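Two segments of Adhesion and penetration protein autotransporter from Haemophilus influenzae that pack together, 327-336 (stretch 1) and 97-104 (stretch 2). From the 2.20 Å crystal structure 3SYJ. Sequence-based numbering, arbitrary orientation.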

ATOM      1  N   PRO A 327      -4.559  33.672  75.762  1.00 28.60           N
ATOM      2  CA  PRO A 327      -3.530  32.639  75.816  1.00 27.45           C
ATOM      3  C   PRO A 327      -2.177  32.972  75.169  1.00 33.36           C
ATOM      4  O   PRO A 327      -1.175  32.788  75.791  1.00 29.37           O
ATOM      5  CB  PRO A 327      -4.198  31.464  75.153  1.00 30.72           C
ATOM      6  CG  PRO A 327      -5.571  31.710  75.306  1.00 31.08           C
ATOM      7  CD  PRO A 327      -5.785  33.133  75.204  1.00 24.52           C
ATOM      8  N   ASN A 328      -2.153  33.506  73.967  1.00 33.93           N
ATOM      9  CA  ASN A 328      -0.899  33.986  73.395  1.00 38.29           C
ATOM     10  C   ASN A 328       0.280  33.010  73.485  1.00 40.58           C
ATOM     11  O   ASN A 328       1.384  33.373  73.777  1.00 41.86           O
ATOM     12  CB  ASN A 328      -0.504  35.299  74.010  1.00 28.29           C
ATOM     13  CG  ASN A 328      -1.297  36.420  73.499  1.00 31.54           C
ATOM     14  OD1 ASN A 328      -1.021  36.921  72.458  1.00 33.94           O
ATOM     15  ND2 ASN A 328      -2.278  36.845  74.249  1.00 28.43           N
ATOM     16  N   ILE A 329      -0.007  31.770  73.217  1.00 26.95           N
ATOM     17  CA  ILE A 329       0.929  30.720  73.420  1.00 36.38           C
ATOM     18  C   ILE A 329       2.117  30.770  72.472  1.00 31.65           C
ATOM     19  O   ILE A 329       1.953  30.930  71.301  1.00 32.01           O
ATOM     20  CB  ILE A 329       0.234  29.406  73.339  1.00 27.68           C
ATOM     21  CG1 ILE A 329      -0.586  29.201  74.604  1.00 31.85           C
ATOM     22  CG2 ILE A 329       1.222  28.340  73.152  1.00 32.51           C
ATOM     23  CD1 ILE A 329      -1.735  28.342  74.429  1.00 28.33           C
ATOM     24  N   TYR A 330       3.316  30.635  73.006  1.00 31.14           N
ATOM     25  CA  TYR A 330       4.504  30.415  72.185  1.00 26.86           C
ATOM     26  C   TYR A 330       5.407  29.327  72.750  1.00 27.02           C
ATOM     27  O   TYR A 330       5.060  28.711  73.725  1.00 24.34           O
ATOM     28  CB  TYR A 330       5.242  31.714  71.914  1.00 20.54           C
ATOM     29  CG  TYR A 330       6.187  32.126  72.961  1.00 28.59           C
ATOM     30  CD1 TYR A 330       7.503  32.349  72.678  1.00 29.68           C
ATOM     31  CD2 TYR A 330       5.772  32.308  74.254  1.00 30.46           C
ATOM     32  CE1 TYR A 330       8.352  32.735  73.648  1.00 32.41           C
ATOM     33  CE2 TYR A 330       6.611  32.678  75.197  1.00 30.16           C
ATOM     34  CZ  TYR A 330       7.901  32.894  74.902  1.00 29.56           C
ATOM     35  OH  TYR A 330       8.729  33.287  75.864  1.00 30.44           O
ATOM     36  N   SER A 331       6.550  29.071  72.106  1.00 27.66           N
ATOM     37  CA  SER A 331       7.424  27.991  72.539  1.00 25.39           C
ATOM     38  C   SER A 331       8.828  28.510  72.828  1.00 27.09           C
ATOM     39  O   SER A 331       9.677  28.549  71.939  1.00 29.89           O
ATOM     40  CB  SER A 331       7.480  26.906  71.469  1.00 22.23           C
ATOM     41  OG  SER A 331       8.210  25.781  71.932  1.00 24.44           O
ATOM     42  N   PRO A 332       9.079  28.911  74.079  1.00 27.87           N
ATOM     43  CA  PRO A 332      10.391  29.464  74.444  1.00 30.11           C
ATOM     44  C   PRO A 332      11.498  28.453  74.161  1.00 26.78           C
ATOM     45  O   PRO A 332      12.616  28.835  73.817  1.00 28.89           O
ATOM     46  CB  PRO A 332      10.276  29.693  75.958  1.00 26.61           C
ATOM     47  CG  PRO A 332       8.820  29.645  76.264  1.00 38.31           C
ATOM     48  CD  PRO A 332       8.192  28.753  75.242  1.00 30.47           C
ATOM     49  N   ARG A 333      11.174  27.171  74.313  1.00 24.61           N
ATOM     50  CA  ARG A 333      12.122  26.078  74.110  1.00 25.33           C
ATOM     51  C   ARG A 333      12.570  25.948  72.653  1.00 27.37           C
ATOM     52  O   ARG A 333      13.754  25.787  72.375  1.00 22.64           O
ATOM     53  CB  ARG A 333      11.505  24.760  74.579  1.00 22.79           C
ATOM     54  CG  ARG A 333      12.294  23.518  74.190  1.00 24.60           C
ATOM     55  CD  ARG A 333      11.598  22.257  74.686  1.00 29.48           C
ATOM     56  NE  ARG A 333      11.464  22.262  76.142  1.00 33.28           N
ATOM     57  CZ  ARG A 333      10.847  21.322  76.851  1.00 33.11           C
ATOM     58  NH1 ARG A 333      10.294  20.282  76.244  1.00 25.32           N
ATOM     59  NH2 ARG A 333      10.780  21.426  78.175  1.00 32.48           N
ATOM     60  N   LEU A 334      11.619  26.009  71.727  1.00 28.89           N
ATOM     61  CA  LEU A 334      11.935  25.860  70.315  1.00 24.42           C
ATOM     62  C   LEU A 334      12.427  27.173  69.719  1.00 25.31           C
ATOM     63  O   LEU A 334      13.346  27.182  68.904  1.00 22.72           O
ATOM     64  CB  LEU A 334      10.726  25.336  69.538  1.00 19.49           C
ATOM     65  CG  LEU A 334      10.220  23.949  69.945  1.00 21.72           C
ATOM     66  CD1 LEU A 334       8.973  23.574  69.163  1.00 27.28           C
ATOM     67  CD2 LEU A 334      11.286  22.895  69.749  1.00 19.74           C
ATOM     68  N   ASN A 335      11.821  28.283  70.132  1.00 21.96           N
ATOM     69  CA  ASN A 335      12.179  29.579  69.565  1.00 21.33           C
ATOM     70  C   ASN A 335      13.589  29.996  69.926  1.00 20.92           C
ATOM     71  O   ASN A 335      14.133  30.933  69.333  1.00 20.36           O
ATOM     72  CB  ASN A 335      11.213  30.681  70.001  1.00 19.34           C
ATOM     73  CG  ASN A 335      11.585  32.035  69.414  1.00 21.96           C
ATOM     74  OD1 ASN A 335      11.567  32.225  68.194  1.00 21.89           O
ATOM     75  ND2 ASN A 335      11.944  32.975  70.278  1.00 21.12           N
ATOM     76  N   ASN A 336      14.174  29.316  70.907  1.00 22.86           N
ATOM     77  CA  ASN A 336      15.524  29.654  71.350  1.00 26.89           C
ATOM     78  C   ASN A 336      16.567  29.417  70.261  1.00 22.65           C
ATOM     79  O   ASN A 336      17.579  30.116  70.195  1.00 22.88           O
ATOM     80  CB  ASN A 336      15.905  28.889  72.625  1.00 24.84           C
ATOM     81  CG  ASN A 336      17.097  29.506  73.335  1.00 32.56           C
ATOM     82  OD1 ASN A 336      18.175  28.909  73.396  1.00 35.20           O
ATOM     83  ND2 ASN A 336      16.917  30.720  73.855  1.00 35.11           N
TER
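Stretch 2 97-104: KIVKRNNY

Stretch 1 runs from a loop through a two-residue strand, Ile 329 and Tyr 330, into a weakly bonded helix at about Pro 332 to Asn 335. Ser 331 occupies the N-cap position: its OG accepts a weak bond from Leu 334 N at 3.4 Å, while Asn 335 N donates to Ser 331 O at 2.8 Å. Stretch 2 enters as a strand at Lys 97 and Ile 98, turns a corner at Val 99 and continues through Lys 100 in extended conformation (phi/psi -161/125) before Asn 102 adopts positive phi (50/57). The backbones come closest at this corner, where the CA atoms of Ser 331 and Val 99 lie 4.3 Å apart. Here Ser 331 N donates to Val 99 O at 2.9 Å with a nearly straight angle of 163°, the one direct backbone-to-backbone hydrogen bond between the stretches. As the chain order advances from Val 99 to Asn 103, its partners step back from Ser 331 to Asn 328, so the two segments run in opposing senses along this part of the contact.

Val 99 is the most extensively covered residue. Its CG1 packs 3.9 Å from Leu 334 CB, and its CG2 lies 4.0 Å from Asn 335 CB. Val 99 O also meets the edge of the Tyr 330 ring, 3.1 Å from CD1, and the aliphatic part of Lys 100 extends the contact, with its CD 3.6 Å from Tyr 330 CD1. Farther along, Arg 101 NE donates to Ile 329 O at 3.1 Å. Ile 329 O also accepts from water 1 at 2.6 Å, and the same water donates to Ile 98 O at 2.9 Å, bridging the two backbones. Asn 103 ND2 closes this end by donating to Asn 328 OD1 at 3.2 Å.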

ATOM      1  N   LYS A  97       3.656  24.608  63.844  1.00 15.97           N
ATOM      2  CA  LYS A  97       3.422  25.227  65.153  1.00 17.89           C
ATOM      3  C   LYS A  97       4.057  26.600  65.313  1.00 16.56           C
ATOM      4  O   LYS A  97       5.210  26.807  64.957  1.00 18.74           O
ATOM      5  CB  LYS A  97       3.949  24.331  66.276  1.00 17.62           C
ATOM      6  CG  LYS A  97       3.333  22.949  66.335  1.00 20.79           C
ATOM      7  CD  LYS A  97       4.093  22.051  67.311  1.00 24.90           C
ATOM      8  CE  LYS A  97       3.579  20.618  67.263  1.00 36.16           C
ATOM      9  NZ  LYS A  97       4.312  19.731  68.210  1.00 45.61           N
ATOM     10  N   ILE A  98       3.300  27.531  65.881  1.00 18.21           N
ATOM     11  CA  ILE A  98       3.821  28.838  66.251  1.00 18.40           C
ATOM     12  C   ILE A  98       4.739  28.705  67.471  1.00 21.47           C
ATOM     13  O   ILE A  98       4.334  28.162  68.501  1.00 19.04           O
ATOM     14  CB  ILE A  98       2.662  29.814  66.579  1.00 20.09           C
ATOM     15  CG1 ILE A  98       1.908  30.200  65.298  1.00 20.68           C
ATOM     16  CG2 ILE A  98       3.177  31.054  67.307  1.00 16.89           C
ATOM     17  CD1 ILE A  98       0.570  30.885  65.545  1.00 21.02           C
ATOM     18  N   VAL A  99       5.970  29.196  67.352  1.00 19.13           N
ATOM     19  CA  VAL A  99       6.936  29.122  68.443  1.00 19.01           C
ATOM     20  C   VAL A  99       7.206  30.507  69.009  1.00 20.92           C
ATOM     21  O   VAL A  99       7.798  30.649  70.074  1.00 22.21           O
ATOM     22  CB  VAL A  99       8.268  28.491  67.982  1.00 17.76           C
ATOM     23  CG1 VAL A  99       8.017  27.101  67.415  1.00 19.34           C
ATOM     24  CG2 VAL A  99       8.956  29.370  66.945  1.00 16.35           C
ATOM     25  N   LYS A 100       6.770  31.529  68.287  1.00 21.36           N
ATOM     26  CA  LYS A 100       6.942  32.906  68.717  1.00 17.82           C
ATOM     27  C   LYS A 100       5.950  33.762  67.941  1.00 21.24           C
ATOM     28  O   LYS A 100       5.937  33.733  66.710  1.00 20.17           O
ATOM     29  CB  LYS A 100       8.374  33.354  68.448  1.00 17.53           C
ATOM     30  CG  LYS A 100       8.682  34.767  68.878  1.00 19.25           C
ATOM     31  CD  LYS A 100       8.557  34.911  70.380  1.00 23.64           C
ATOM     32  CE  LYS A 100       9.165  36.220  70.839  1.00 25.94           C
ATOM     33  NZ  LYS A 100       8.767  36.564  72.226  1.00 29.23           N
ATOM     34  N   ARG A 101       5.116  34.513  68.662  1.00 22.99           N
ATOM     35  CA  ARG A 101       4.027  35.282  68.051  1.00 22.54           C
ATOM     36  C   ARG A 101       4.499  36.585  67.423  1.00 22.30           C
ATOM     37  O   ARG A 101       3.935  37.042  66.432  1.00 24.73           O
ATOM     38  CB  ARG A 101       2.935  35.586  69.080  1.00 23.53           C
ATOM     39  CG  ARG A 101       2.419  34.361  69.805  1.00 23.26           C
ATOM     40  CD  ARG A 101       0.988  34.546  70.271  1.00 27.57           C
ATOM     41  NE  ARG A 101       0.272  33.283  70.154  1.00 31.42           N
ATOM     42  CZ  ARG A 101      -0.775  33.077  69.362  1.00 30.99           C
ATOM     43  NH1 ARG A 101      -1.279  34.056  68.625  1.00 27.67           N
ATOM     44  NH2 ARG A 101      -1.339  31.888  69.333  1.00 30.74           N
ATOM     45  N   ASN A 102       5.532  37.176  68.009  1.00 22.92           N
ATOM     46  CA  ASN A 102       6.022  38.478  67.583  1.00 21.05           C
ATOM     47  C   ASN A 102       4.893  39.499  67.483  1.00 24.66           C
ATOM     48  O   ASN A 102       4.664  40.092  66.433  1.00 22.75           O
ATOM     49  CB  ASN A 102       6.785  38.374  66.261  1.00 24.79           C
ATOM     50  CG  ASN A 102       8.059  37.542  66.385  1.00 26.80           C
ATOM     51  OD1 ASN A 102       8.874  37.769  67.275  1.00 19.48           O
ATOM     52  ND2 ASN A 102       8.229  36.579  65.490  1.00 22.12           N
ATOM     53  N   ASN A 103       4.193  39.692  68.596  1.00 26.11           N
ATOM     54  CA  ASN A 103       3.194  40.744  68.702  1.00 25.20           C
ATOM     55  C   ASN A 103       3.867  42.111  68.644  1.00 25.42           C
ATOM     56  O   ASN A 103       4.774  42.407  69.417  1.00 32.76           O
ATOM     57  CB  ASN A 103       2.372  40.596  69.987  1.00 23.98           C
ATOM     58  CG  ASN A 103       1.513  39.338  69.994  1.00 22.40           C
ATOM     59  OD1 ASN A 103       1.010  38.910  68.958  1.00 22.14           O
ATOM     60  ND2 ASN A 103       1.340  38.744  71.168  1.00 28.62           N
ATOM     61  N   TYR A 104       3.424  42.929  67.699  1.00 22.81           N
ATOM     62  CA  TYR A 104       3.935  44.281  67.506  1.00 29.44           C
ATOM     63  C   TYR A 104       3.871  45.120  68.783  1.00 29.75           C
ATOM     64  O   TYR A 104       2.879  45.086  69.505  1.00 28.03           O
ATOM     65  CB  TYR A 104       3.092  44.952  66.435  1.00 24.27           C
ATOM     66  CG  TYR A 104       3.698  46.165  65.798  1.00 27.67           C
ATOM     67  CD1 TYR A 104       4.529  46.047  64.693  1.00 21.67           C
ATOM     68  CD2 TYR A 104       3.401  47.438  66.268  1.00 27.44           C
ATOM     69  CE1 TYR A 104       5.064  47.161  64.088  1.00 28.30           C
ATOM     70  CE2 TYR A 104       3.932  48.559  65.669  1.00 25.81           C
ATOM     71  CZ  TYR A 104       4.760  48.417  64.579  1.00 30.63           C
ATOM     72  OH  TYR A 104       5.294  49.532  63.973  1.00 34.07           O
TER
HETATM   73  O   HOH W   1       1.847  28.757  69.790  1.00 33.37           O
HETATM   74  O   HOH W   2      -1.578  36.836  69.737  1.00 27.16           O
HETATM   75  O   HOH W   3      10.743  34.786  66.054  1.00 24.67           O